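Local coordinates for protein flavodoxin (PDB 5LJL) that binds FMN and probably serves as a low-potential electron donor to redox enzymes, at residues A5-A10 with I22-L27. Residues are numbered along the deposited sequence; the frame is centred on the assembly and turned at random.
Sequences AKIVFA and IVADKL
A5 and I7 of the first strand, 4-9, which lies between strands 33-38 and 52-56, pack against V23, A24 and L27 of the helix that follows it, a buried, wholly apolar strand-helix contact in the first beta-alpha-beta unit of the flavodoxin fold. Strand 5-9 and helix 22-27 run nearly antiparallel, at 169°, with 9.9 Å between their axes, as expected where a helix returns along a parallel sheet before the next strand. I7 has the largest share of the contact, and its CD1 makes every one of its touches to the helix. Its CG1 lies anti to the carbonyl carbon (chi1 -59°) and CD1 continues in an extended arm (chi2 173°), reaching the helix backbone itself: I7 CD1 is 3.6 Å from A24 CA and 3.7 Å from A24 CB. The small side chain of A24 lets this methyl come in close to the helix. V23, one residue earlier, adds a flank, with its CG1 4.0 Å from I7 CD1. One turn on from V23, L27 turns its CD1 branch towards the start of the strand, where L27 CD1 meets A5 CB at 3.8 Å; the same methyl lies looser against I7 CD1, at 4.5 Å. A5 and I7, two apart on the strand, thus offer CB and CD1 on one face of the sheet to one side of the helix. Strand 33-38 flanks this patch, V34 touching both I7 and A24, while on the other edge of strand 4-9 I54 of strand 52-56 touches I7 and L27. I22 and K26 pack on helix 130-146, the neighbour of helix 15-29 on the same face of the sheet.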
loop_
_atom_site.group_PDB
_atom_site.type_symbol
_atom_site.label_atom_id
_atom_site.label_comp_id
_atom_site.label_asym_id
_atom_site.label_seq_id
_atom_site.Cartn_x
_atom_site.Cartn_y
_atom_site.Cartn_z
ATOM N N ALA A 5 -3.724 11.050 -3.269
ATOM C CA ALA A 5 -3.378 9.664 -2.894
ATOM C C ALA A 5 -2.727 9.708 -1.482
ATOM O O ALA A 5 -1.861 10.558 -1.232
ATOM C CB ALA A 5 -2.430 9.086 -3.883
ATOM N N LYS A 6 -3.155 8.809 -0.572
ATOM C CA LYS A 6 -2.531 8.627 0.784
ATOM C C LYS A 6 -1.895 7.245 0.780
ATOM O O LYS A 6 -2.593 6.255 0.497
ATOM C CB LYS A 6 -3.551 8.821 1.872
ATOM C CG LYS A 6 -3.932 10.283 2.125
ATOM C CD LYS A 6 -5.004 10.381 3.207
ATOM C CE LYS A 6 -5.411 11.782 3.654
ATOM N NZ LYS A 6 -4.284 12.509 4.203
ATOM N N ILE A 7 -0.581 7.209 0.925
ATOM C CA ILE A 7 0.187 5.964 1.002
ATOM C C ILE A 7 0.619 5.758 2.450
ATOM O O ILE A 7 1.271 6.672 3.054
ATOM C CB ILE A 7 1.431 6.030 0.048
ATOM C CG1 ILE A 7 1.022 6.265 -1.406
ATOM C CG2 ILE A 7 2.352 4.803 0.188
ATOM C CD1 ILE A 7 2.208 6.509 -2.347
ATOM N N VAL A 8 0.268 4.617 3.029
ATOM C CA VAL A 8 0.640 4.305 4.422
ATOM C C VAL A 8 1.547 3.112 4.383
ATOM O O VAL A 8 1.182 2.083 3.777
ATOM C CB VAL A 8 -0.607 4.084 5.286
ATOM C CG1 VAL A 8 -0.196 3.767 6.732
ATOM C CG2 VAL A 8 -1.508 5.302 5.199
ATOM N N PHE A 9 2.697 3.206 5.034
ATOM C CA PHE A 9 3.683 2.143 4.988
ATOM C C PHE A 9 4.113 1.641 6.374
ATOM O O PHE A 9 3.989 2.364 7.396
ATOM C CB PHE A 9 4.935 2.505 4.157
ATOM C CG PHE A 9 5.835 3.529 4.791
ATOM C CD1 PHE A 9 6.792 3.143 5.718
ATOM C CD2 PHE A 9 5.694 4.875 4.456
ATOM C CE1 PHE A 9 7.622 4.112 6.290
ATOM C CE2 PHE A 9 6.509 5.848 5.022
ATOM C CZ PHE A 9 7.451 5.450 5.948
ATOM N N ALA A 10 4.571 0.408 6.408
ATOM C CA ALA A 10 5.313 -0.152 7.533
ATOM C C ALA A 10 6.618 -0.716 6.933
ATOM O O ALA A 10 6.570 -1.384 5.885
ATOM C CB ALA A 10 4.514 -1.235 8.201
ATOM N N ILE A 22 8.840 4.898 -4.329
ATOM C CA ILE A 22 8.784 4.748 -5.768
ATOM C C ILE A 22 7.378 5.034 -6.302
ATOM O O ILE A 22 7.212 5.685 -7.352
ATOM C CB ILE A 22 9.286 3.355 -6.185
ATOM C CG1 ILE A 22 10.773 3.239 -5.900
ATOM C CG2 ILE A 22 8.925 2.949 -7.613
ATOM C CD1 ILE A 22 11.248 1.826 -5.698
ATOM N N VAL A 23 6.378 4.444 -5.635
ATOM C CA VAL A 23 5.000 4.668 -6.055
ATOM C C VAL A 23 4.593 6.134 -5.918
ATOM O O VAL A 23 4.051 6.706 -6.863
ATOM C CB VAL A 23 4.048 3.759 -5.241
ATOM C CG1 VAL A 23 2.598 4.089 -5.537
ATOM C CG2 VAL A 23 4.354 2.264 -5.532
ATOM N N ALA A 24 4.924 6.755 -4.768
ATOM C CA ALA A 24 4.643 8.150 -4.496
ATOM C C ALA A 24 5.250 9.040 -5.558
ATOM O O ALA A 24 4.579 9.941 -6.001
ATOM C CB ALA A 24 5.214 8.580 -3.169
ATOM N N ASP A 25 6.502 8.766 -5.934
ATOM C CA ASP A 25 7.214 9.607 -6.895
ATOM C C ASP A 25 6.559 9.554 -8.270
ATOM O O ASP A 25 6.430 10.629 -8.944
ATOM C CB ASP A 25 8.682 9.294 -6.906
ATOM C CG ASP A 25 9.385 9.780 -5.639
ATOM O OD1 ASP A 25 8.774 10.571 -4.861
ATOM O OD2 ASP A 25 10.523 9.357 -5.478
ATOM N N LYS A 26 6.092 8.377 -8.700
ATOM C CA LYS A 26 5.439 8.309 -10.033
ATOM C C LYS A 26 4.101 9.082 -9.946
ATOM O O LYS A 26 3.754 9.863 -10.831
ATOM C CB LYS A 26 5.331 6.872 -10.533
ATOM C CG LYS A 26 4.500 6.679 -11.815
ATOM C CD LYS A 26 5.076 7.415 -12.993
ATOM C CE LYS A 26 6.417 6.762 -13.456
ATOM N NZ LYS A 26 6.961 7.368 -14.726
ATOM N N LEU A 27 3.315 8.861 -8.886
ATOM C CA LEU A 27 2.056 9.591 -8.716
ATOM C C LEU A 27 2.222 11.121 -8.706
ATOM O O LEU A 27 1.398 11.825 -9.329
ATOM C CB LEU A 27 1.237 9.107 -7.528
ATOM C CG LEU A 27 0.691 7.693 -7.553
ATOM C CD1 LEU A 27 0.020 7.331 -6.192
ATOM C CD2 LEU A 27 -0.296 7.476 -8.690
#